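PDB 6FSK: DyP-type peroxidase from Pleurotus ostreatus PC15, which binds heme b and probably uses peroxide to oxidise dyes and other substrates, manganese(II) likely among them. Local coordinates for residues K18-Y23 / R173-P178; P71-N76 / G144-K149. The protein carries 1 engineered substitution. All blocks are in the same frame, centred on the assembly; numbering follows the deposited sequence.

Interaction 1 of 2, residues K18-Y23 / R173-P178; sequences KRTETY and RGDVRP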
# COMPACT_ATOMS: atom_id res chain seq x y z
N LYS A 18 13.71 7.13 -2.49
CA LYS A 18 13.28 8.44 -1.98
C LYS A 18 13.52 8.68 -0.52
O LYS A 18 13.36 7.77 0.33
CB LYS A 18 11.78 8.53 -2.25
CG LYS A 18 10.98 7.36 -1.64
CD LYS A 18 9.56 7.24 -2.22
CE LYS A 18 8.73 6.08 -1.66
NZ LYS A 18 7.52 5.86 -2.48
N ARG A 19 13.73 9.95 -0.20
CA ARG A 19 13.52 10.50 1.10
C ARG A 19 12.25 11.38 1.14
O ARG A 19 11.67 11.61 2.23
CB ARG A 19 14.76 11.31 1.53
CG ARG A 19 15.94 10.36 1.80
CD ARG A 19 17.19 11.04 2.35
NE ARG A 19 17.02 11.83 3.56
CZ ARG A 19 16.67 13.12 3.63
NH1 ARG A 19 16.39 13.87 2.55
NH2 ARG A 19 16.56 13.69 4.82
N THR A 20 11.86 11.90 -0.05
CA THR A 20 10.69 12.76 -0.21
C THR A 20 10.06 12.50 -1.56
O THR A 20 10.72 12.04 -2.50
CB THR A 20 10.99 14.24 0.04
OG1 THR A 20 9.81 15.03 0.06
CG2 THR A 20 11.97 14.78 -1.00
N GLU A 21 8.78 12.73 -1.64
CA GLU A 21 8.01 12.45 -2.85
C GLU A 21 6.83 13.38 -2.95
O GLU A 21 6.09 13.52 -1.98
CB GLU A 21 7.58 10.95 -2.89
CG GLU A 21 6.96 10.49 -4.18
CD GLU A 21 6.76 8.98 -4.20
OE1 GLU A 21 6.53 8.43 -3.12
OE2 GLU A 21 6.80 8.40 -5.34
N THR A 22 6.59 13.94 -4.14
CA THR A 22 5.40 14.70 -4.41
C THR A 22 4.53 14.02 -5.44
O THR A 22 4.99 13.64 -6.52
CB THR A 22 5.75 16.11 -4.82
OG1 THR A 22 6.38 16.77 -3.71
CG2 THR A 22 4.52 16.88 -5.23
N TYR A 23 3.23 13.94 -5.11
CA TYR A 23 2.20 13.44 -6.00
C TYR A 23 1.38 14.63 -6.51
O TYR A 23 0.73 15.31 -5.68
CB TYR A 23 1.32 12.38 -5.39
CG TYR A 23 1.98 11.09 -5.03
CD1 TYR A 23 2.61 10.94 -3.81
CD2 TYR A 23 1.94 10.00 -5.93
CE1 TYR A 23 3.23 9.73 -3.46
CE2 TYR A 23 2.57 8.81 -5.62
CZ TYR A 23 3.20 8.67 -4.38
OH TYR A 23 3.80 7.41 -4.11
N ARG A 173 2.60 15.73 -0.41
CA ARG A 173 4.01 15.46 -0.23
C ARG A 173 4.20 14.42 0.87
O ARG A 173 3.61 14.54 1.95
CB ARG A 173 4.81 16.70 0.08
CG ARG A 173 6.33 16.50 -0.06
CD ARG A 173 7.05 17.78 0.37
NE ARG A 173 7.06 17.88 1.81
CZ ARG A 173 7.32 18.98 2.52
NH1 ARG A 173 7.68 20.15 1.92
NH2 ARG A 173 7.37 18.90 3.81
N GLY A 174 5.09 13.51 0.64
CA GLY A 174 5.54 12.55 1.65
C GLY A 174 7.01 12.85 2.01
O GLY A 174 7.82 13.33 1.17
N ASP A 175 7.36 12.51 3.23
CA ASP A 175 8.68 12.65 3.75
C ASP A 175 8.97 11.51 4.70
O ASP A 175 8.15 11.24 5.60
CB ASP A 175 8.75 13.94 4.54
CG ASP A 175 8.54 15.15 3.65
OD1 ASP A 175 9.55 15.51 2.93
OD2 ASP A 175 7.45 15.73 3.67
N VAL A 176 10.10 10.85 4.52
CA VAL A 176 10.45 9.81 5.49
C VAL A 176 10.66 10.45 6.87
O VAL A 176 10.91 11.66 7.02
CB VAL A 176 11.68 8.98 5.02
CG1 VAL A 176 11.38 8.30 3.67
CG2 VAL A 176 12.94 9.81 5.07
N ARG A 177 10.59 9.61 7.90
CA ARG A 177 10.72 10.13 9.27
C ARG A 177 12.20 10.37 9.60
O ARG A 177 13.09 9.84 8.96
CB ARG A 177 10.01 9.17 10.20
CG ARG A 177 8.49 9.24 10.02
CD ARG A 177 7.70 8.30 10.89
NE ARG A 177 7.96 8.68 12.28
CZ ARG A 177 8.02 7.84 13.29
NH1 ARG A 177 7.85 6.52 13.15
NH2 ARG A 177 8.26 8.32 14.52
N PRO A 178 12.47 11.13 10.64
CA PRO A 178 13.88 11.44 11.00
C PRO A 178 14.67 10.31 11.61
O PRO A 178 14.12 9.41 12.30
CB PRO A 178 13.71 12.57 12.02
CG PRO A 178 12.32 12.60 12.45
CD PRO A 178 11.50 11.92 11.40
O HOH W 1 11.98 14.52 3.66
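Arg-173 lies across from Thr-22, where strands 166-175 and 20-28 run antiparallel in the ferredoxin-like sheet of the DyP fold. Its CG, anti to the backbone N (chi1 -166°), packs 3.7 Å from Thr-22 OG1. The chain bends at chi3, and NE and NH2 both reach Asp-175 OD2, a side-on salt bridge on the face of Thr-20 and Thr-22, NE meeting OD2 on its syn lone pair, NH2 from above the carboxylate plane. Gly-174 forms the hydrogen-bonded pair with Glu-21: its N donates to Glu-21 O at 2.8 Å, and its O accepts from Glu-21 N. That same Gly-174 O lies 2.8 Å from Thr-20 OG1, which also has Asp-175 OD1 at 2.9 Å, two acceptors for one proton. Asp-175 and Thr-20 lie side by side, and His-143 NE2 also bonds to OD1. An alanine at Asp-175 would probably leave the Arg-173 guanidinium without its counter-charge and free to turn, and take a carboxylate acceptor from His-143 and from the Thr-20 hydroxyl. Val-176 N bonds to Arg-19 O beyond the strand; Arg-19 and Thr-20 also face Gly-140 of strand 134-140 in a classic beta bulge. Both Val-176 methyls, CG1 and CG2, pack 3.6 Å from Arg-19 O.

Interaction 2 of 2, residues P71-N76 / G144-K149; sequences PMAAVN and GSVNKK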
# COMPACT_ATOMS: atom_id res chain seq x y z
N PRO A 71 21.39 13.58 -6.92
CA PRO A 71 20.66 12.73 -7.88
C PRO A 71 19.52 13.57 -8.44
O PRO A 71 18.94 14.41 -7.72
CB PRO A 71 20.16 11.54 -7.05
CG PRO A 71 20.17 12.00 -5.63
CD PRO A 71 21.09 13.21 -5.51
N MET A 72 19.29 13.41 -9.73
CA MET A 72 18.11 13.95 -10.33
C MET A 72 16.98 13.21 -9.65
O MET A 72 17.08 12.01 -9.42
CB MET A 72 18.09 13.60 -11.81
CG MET A 72 17.32 14.59 -12.62
SD MET A 72 17.25 14.05 -14.35
CE MET A 72 18.87 14.61 -14.93
N ALA A 73 15.89 13.89 -9.39
CA ALA A 73 14.69 13.21 -8.92
C ALA A 73 14.11 12.43 -10.08
O ALA A 73 14.26 12.79 -11.26
CB ALA A 73 13.70 14.23 -8.42
N ALA A 74 13.35 11.39 -9.75
CA ALA A 74 12.78 10.48 -10.71
C ALA A 74 11.29 10.68 -10.82
O ALA A 74 10.64 11.01 -9.82
CB ALA A 74 13.04 9.07 -10.31
N VAL A 75 10.76 10.40 -12.01
CA VAL A 75 9.35 10.72 -12.25
C VAL A 75 8.63 9.58 -12.89
O VAL A 75 9.19 8.86 -13.78
CB VAL A 75 9.21 11.98 -13.16
CG1 VAL A 75 9.83 11.76 -14.49
CG2 VAL A 75 7.77 12.39 -13.37
N ASN A 76 7.40 9.35 -12.48
CA ASN A 76 6.50 8.36 -13.10
C ASN A 76 5.14 9.05 -13.30
O ASN A 76 4.87 10.19 -12.82
CB ASN A 76 6.28 7.10 -12.21
CG ASN A 76 7.27 5.96 -12.47
OD1 ASN A 76 6.97 4.83 -12.06
ND2 ASN A 76 8.41 6.22 -13.13
N GLY A 144 14.42 20.24 -2.68
CA GLY A 144 14.94 21.02 -3.82
C GLY A 144 14.99 20.20 -5.09
O GLY A 144 14.53 20.69 -6.14
N SER A 145 15.52 18.98 -5.02
CA SER A 145 15.64 18.14 -6.25
C SER A 145 14.25 17.76 -6.82
O SER A 145 14.00 17.84 -7.99
CB SER A 145 16.57 16.92 -6.14
OG SER A 145 16.07 16.04 -5.17
N VAL A 146 13.35 17.40 -5.93
CA VAL A 146 11.98 17.08 -6.41
C VAL A 146 11.33 18.30 -7.02
O VAL A 146 10.70 18.22 -8.03
CB VAL A 146 11.17 16.49 -5.24
CG1 VAL A 146 9.73 16.41 -5.54
CG2 VAL A 146 11.71 15.10 -4.90
N ASN A 147 11.45 19.46 -6.38
CA ASN A 147 10.78 20.65 -6.87
C ASN A 147 11.35 21.13 -8.20
O ASN A 147 10.60 21.57 -9.07
CB ASN A 147 10.78 21.79 -5.82
CG ASN A 147 10.01 21.44 -4.53
OD1 ASN A 147 9.11 20.67 -4.54
ND2 ASN A 147 10.37 22.08 -3.40
N LYS A 148 12.65 20.98 -8.38
CA LYS A 148 13.29 21.32 -9.65
C LYS A 148 12.79 20.45 -10.78
O LYS A 148 12.46 20.96 -11.88
CB LYS A 148 14.81 21.24 -9.51
CG LYS A 148 15.59 21.45 -10.81
CD LYS A 148 17.09 21.32 -10.57
CE LYS A 148 17.84 21.76 -11.82
NZ LYS A 148 19.32 21.55 -11.64
N LYS A 149 12.71 19.14 -10.55
CA LYS A 149 12.22 18.25 -11.56
C LYS A 149 10.71 18.47 -11.79
O LYS A 149 10.25 18.49 -12.92
CB LYS A 149 12.51 16.79 -11.18
CG LYS A 149 11.97 15.79 -12.19
CD LYS A 149 12.51 15.94 -13.62
CE LYS A 149 13.97 15.73 -13.59
NZ LYS A 149 14.45 15.55 -15.03
O HOH W 2 16.94 13.64 -5.65
O HOH W 3 15.89 16.91 -9.89
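A helix-on-loop packing contact joins the start of helix 144-156 to the segment leading into strand 74-80, within the N-terminal ferredoxin-like part of the DyP fold. Ala-73 is its centre: its CB points at the helix and sits 3.6 Å from Ser-145 O, with Val-146 CG2 and Lys-149 CB also within van der Waals range. Val-138 of the neighbouring strand 134-140 touches both Ala-73 and Val-146, continuing the apolar layer under the helix. Lys-149 closes one side. Its CG is anti to the backbone N (chi1 178°), but bends at chi2 and chi3 fold the rest of the chain back over the loop, bringing CE to 3.8 Å from Ala-73 O and 3.7 Å from Met-72 CG. Met-72 crosses the folded lysine obliquely, its SD 3.2 Å from Lys-149 NZ. Two waters bridge the segments. One molecule accepts from Ala-73 N and donates to Ser-145 O; a second donates to Pro-71 O and lies 2.6 Å from Ser-145 OG, which also bonds to the O of the oxidised cysteine at position 142. No direct hydrogen bond links the segments. Ala-73 N, Pro-71 O and Ser-145 O are therefore bridged through water, while the methylene groups of Lys-149 do apolar work and its ammonium, which also makes a long, weak ion pair with Glu-152, lies beside the methionine sulfur.

Interactions 1 and 2 lie about 12 Å apart, centre to centre, and share one sheet, in which strand 134-140 separates strand 20-28 from strand 74-80. Helix 144-156 connects them: Val-146 of interaction 2 reaches the face of interaction 1 that carries Thr-20 and Thr-22, its CG1 3.8 Å from Thr-22 OG1 and its CG2 3.9 Å from Thr-20 CG2. The same helix is followed in the chain by strand 166-175, which supplies residues 173-175. Interaction 1 is the one nearer the heme, the Lys-18 side chain being about 13 Å from the cofactor and about 9 Å from the side chain of heme-binding Arg-355, whereas interaction 2 lies away from the heme site.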